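Local coordinates for 3'-5' exonuclease crn-4 (Caenorhabditis elegans, PDB 5DK5), which degrades RNA and DNA from the 3' end as a metal-dependent DEDDh exonuclease and takes part in apoptotic DNA degradation, at residues B[227-232]-B[246-251]. Sequence-based numbering, arbitrary orientation.
Sequences QPLVYN and FERVLP
The backbone carbonyl of Q227 receives the one direct hydrogen bond of this contact, from the guanidinium of R248 near the C-terminal end of helix 239-249. NH1 of R248 lies 2.9 Å from O of Q227. The bond is nearly straight, with an N-H···O angle of 163°; the oxygen sits at the edge of the guanidinium, close to its plane, while the donor is tilted somewhat from the carbonyl plane. At P228 the link is indirect: a water molecule gives a hydrogen bond to the carbonyl O of P228 and accepts one from NH2 of R248, so both terminal nitrogens of the arginine are tied to the loop. L229 adds the apolar part. Its CB rests over one face of the guanidinium, 3.9 Å from CZ of R248, and CD1 approaches NH2. The arginine chain bends at chi2 (-49°) and then runs out straight through chi3, which carries the guanidinium across to the loop backbone. The L229 side chain also touches K244 and I245 of the same helix, and Y231 touches I245. Far from the magnesium and zinc sites, this is loop-to-helix packing at the surface of a DEDDh exonuclease, whose catalytic fold is RNase H-like.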
ATOM      1  N   GLN B 227       6.142  32.945  -5.004  1.00 45.98           N
ATOM      2  CA  GLN B 227       4.803  33.023  -5.576  1.00 50.76           C
ATOM      3  C   GLN B 227       4.155  31.636  -5.555  1.00 51.88           C
ATOM      4  O   GLN B 227       4.826  30.641  -5.828  1.00 49.22           O
ATOM      5  CB  GLN B 227       4.837  33.583  -7.003  1.00 56.08           C
ATOM      6  CG  GLN B 227       5.607  32.751  -8.026  1.00 59.55           C
ATOM      7  CD  GLN B 227       5.234  33.109  -9.455  1.00 64.35           C
ATOM      8  OE1 GLN B 227       4.094  32.912  -9.880  1.00 64.75           O
ATOM      9  NE2 GLN B 227       6.194  33.644 -10.202  1.00 66.61           N
ATOM     10  N   PRO B 228       2.855  31.562  -5.209  1.00 49.09           N
ATOM     11  CA  PRO B 228       2.146  30.275  -5.189  1.00 48.08           C
ATOM     12  C   PRO B 228       2.232  29.496  -6.499  1.00 43.88           C
ATOM     13  O   PRO B 228       2.196  30.082  -7.580  1.00 42.71           O
ATOM     14  CB  PRO B 228       0.698  30.683  -4.907  1.00 50.14           C
ATOM     15  CG  PRO B 228       0.813  31.939  -4.135  1.00 52.18           C
ATOM     16  CD  PRO B 228       2.009  32.654  -4.692  1.00 52.42           C
ATOM     17  N   LEU B 229       2.344  28.177  -6.384  1.00 50.67           N
ATOM     18  CA  LEU B 229       2.361  27.293  -7.541  1.00 50.57           C
ATOM     19  C   LEU B 229       1.010  27.302  -8.248  1.00 51.82           C
ATOM     20  O   LEU B 229      -0.034  27.213  -7.602  1.00 51.04           O
ATOM     21  CB  LEU B 229       2.718  25.867  -7.110  1.00 49.33           C
ATOM     22  CG  LEU B 229       2.722  24.782  -8.189  1.00 47.45           C
ATOM     23  CD1 LEU B 229       3.873  24.991  -9.157  1.00 48.07           C
ATOM     24  CD2 LEU B 229       2.793  23.403  -7.553  1.00 45.54           C
ATOM     25  N   VAL B 230       1.032  27.415  -9.572  1.00 46.23           N
ATOM     26  CA  VAL B 230      -0.189  27.310 -10.359  1.00 49.70           C
ATOM     27  C   VAL B 230      -0.649  25.855 -10.351  1.00 48.86           C
ATOM     28  O   VAL B 230      -0.085  25.007 -11.043  1.00 47.98           O
ATOM     29  CB  VAL B 230       0.015  27.800 -11.804  1.00 51.69           C
ATOM     30  CG1 VAL B 230      -1.258  27.612 -12.623  1.00 51.63           C
ATOM     31  CG2 VAL B 230       0.436  29.264 -11.808  1.00 52.70           C
ATOM     32  N   TYR B 231      -1.684  25.584  -9.563  1.00 61.37           N
ATOM     33  CA  TYR B 231      -2.103  24.220  -9.267  1.00 60.22           C
ATOM     34  C   TYR B 231      -2.705  23.499 -10.471  1.00 59.72           C
ATOM     35  O   TYR B 231      -3.647  23.986 -11.094  1.00 59.35           O
ATOM     36  CB  TYR B 231      -3.114  24.234  -8.117  1.00 59.75           C
ATOM     37  CG  TYR B 231      -3.466  22.865  -7.579  1.00 56.97           C
ATOM     38  CD1 TYR B 231      -2.543  22.126  -6.851  1.00 55.32           C
ATOM     39  CD2 TYR B 231      -4.726  22.318  -7.787  1.00 56.27           C
ATOM     40  CE1 TYR B 231      -2.860  20.875  -6.354  1.00 54.42           C
ATOM     41  CE2 TYR B 231      -5.053  21.068  -7.292  1.00 55.53           C
ATOM     42  CZ  TYR B 231      -4.116  20.351  -6.575  1.00 54.52           C
ATOM     43  OH  TYR B 231      -4.431  19.108  -6.076  1.00 52.55           O
ATOM     44  N   ASN B 232      -2.141  22.336 -10.785  1.00 53.82           N
ATOM     45  CA  ASN B 232      -2.696  21.439 -11.794  1.00 52.77           C
ATOM     46  C   ASN B 232      -3.460  20.306 -11.115  1.00 50.20           C
ATOM     47  O   ASN B 232      -2.874  19.507 -10.388  1.00 47.24           O
ATOM     48  CB  ASN B 232      -1.586  20.877 -12.681  1.00 53.69           C
ATOM     49  CG  ASN B 232      -2.110  19.935 -13.747  1.00 55.72           C
ATOM     50  OD1 ASN B 232      -3.301  19.927 -14.056  1.00 57.39           O
ATOM     51  ND2 ASN B 232      -1.218  19.137 -14.316  1.00 57.19           N
ATOM     52  N   PHE B 246       6.090  18.530  -5.059  1.00 25.00           N
ATOM     53  CA  PHE B 246       7.161  18.099  -4.164  1.00 31.66           C
ATOM     54  C   PHE B 246       8.092  19.256  -3.803  1.00 29.93           C
ATOM     55  O   PHE B 246       8.545  19.368  -2.664  1.00 27.64           O
ATOM     56  CB  PHE B 246       7.980  16.975  -4.808  1.00 36.91           C
ATOM     57  CG  PHE B 246       7.177  15.754  -5.171  1.00 39.37           C
ATOM     58  CD1 PHE B 246       5.988  15.461  -4.526  1.00 39.18           C
ATOM     59  CD2 PHE B 246       7.621  14.893  -6.164  1.00 39.31           C
ATOM     60  CE1 PHE B 246       5.257  14.338  -4.862  1.00 37.74           C
ATOM     61  CE2 PHE B 246       6.895  13.768  -6.504  1.00 38.64           C
ATOM     62  CZ  PHE B 246       5.711  13.491  -5.851  1.00 37.86           C
ATOM     63  N   GLU B 247       8.369  20.112  -4.782  1.00 26.32           N
ATOM     64  CA  GLU B 247       9.312  21.214  -4.602  1.00 36.36           C
ATOM     65  C   GLU B 247       8.839  22.208  -3.547  1.00 34.81           C
ATOM     66  O   GLU B 247       9.648  22.768  -2.806  1.00 34.90           O
ATOM     67  CB  GLU B 247       9.537  21.943  -5.929  1.00 39.25           C
ATOM     68  CG  GLU B 247      10.451  21.208  -6.903  1.00 40.99           C
ATOM     69  CD  GLU B 247      10.441  21.810  -8.298  1.00 41.49           C
ATOM     70  OE1 GLU B 247       9.679  22.772  -8.533  1.00 40.92           O
ATOM     71  OE2 GLU B 247      11.200  21.320  -9.160  1.00 40.24           O
ATOM     72  N   ARG B 248       7.531  22.424  -3.483  1.00 31.84           N
ATOM     73  CA  ARG B 248       6.961  23.385  -2.547  1.00 32.18           C
ATOM     74  C   ARG B 248       6.752  22.758  -1.172  1.00 30.13           C
ATOM     75  O   ARG B 248       6.938  23.415  -0.148  1.00 29.94           O
ATOM     76  CB  ARG B 248       5.635  23.931  -3.084  1.00 33.59           C
ATOM     77  CG  ARG B 248       5.706  24.467  -4.512  1.00 34.59           C
ATOM     78  CD  ARG B 248       6.875  25.424  -4.719  1.00 35.62           C
ATOM     79  NE  ARG B 248       6.828  26.076  -6.030  1.00 36.74           N
ATOM     80  CZ  ARG B 248       6.230  27.239  -6.284  1.00 33.53           C
ATOM     81  NH1 ARG B 248       5.611  27.912  -5.322  1.00 38.05           N
ATOM     82  NH2 ARG B 248       6.252  27.735  -7.514  1.00 37.18           N
ATOM     83  N   VAL B 249       6.369  21.486  -1.154  1.00 27.62           N
ATOM     84  CA  VAL B 249       6.109  20.783   0.097  1.00 26.30           C
ATOM     85  C   VAL B 249       7.394  20.556   0.885  1.00 25.20           C
ATOM     86  O   VAL B 249       7.467  20.878   2.071  1.00 25.41           O
ATOM     87  CB  VAL B 249       5.425  19.424  -0.158  1.00 23.90           C
ATOM     88  CG1 VAL B 249       5.306  18.618   1.140  1.00 23.05           C
ATOM     89  CG2 VAL B 249       4.057  19.636  -0.780  1.00 36.38           C
ATOM     90  N   LEU B 250       8.402  19.995   0.225  1.00 27.57           N
ATOM     91  CA  LEU B 250       9.666  19.699   0.889  1.00 27.93           C
ATOM     92  C   LEU B 250      10.378  20.998   1.270  1.00 29.39           C
ATOM     93  O   LEU B 250      10.435  21.930   0.465  1.00 30.75           O
ATOM     94  CB  LEU B 250      10.557  18.844  -0.008  1.00 27.60           C
ATOM     95  CG  LEU B 250       9.994  17.465  -0.361  1.00 27.67           C
ATOM     96  CD1 LEU B 250      10.831  16.806  -1.441  1.00 28.88           C
ATOM     97  CD2 LEU B 250       9.926  16.574   0.873  1.00 27.20           C
ATOM     98  N   PRO B 251      10.920  21.071   2.500  1.00 28.41           N
ATOM     99  CA  PRO B 251      11.546  22.317   2.967  1.00 28.01           C
ATOM    100  C   PRO B 251      12.801  22.725   2.195  1.00 28.91           C
ATOM    101  O   PRO B 251      12.972  23.912   1.919  1.00 31.72           O
ATOM    102  CB  PRO B 251      11.893  22.011   4.430  1.00 27.40           C
ATOM    103  CG  PRO B 251      11.921  20.531   4.525  1.00 28.15           C
ATOM    104  CD  PRO B 251      10.899  20.043   3.555  1.00 26.85           C
TER
HETATM  105  O   HOH W   1       4.739  29.637  -9.290  1.00 60.63           O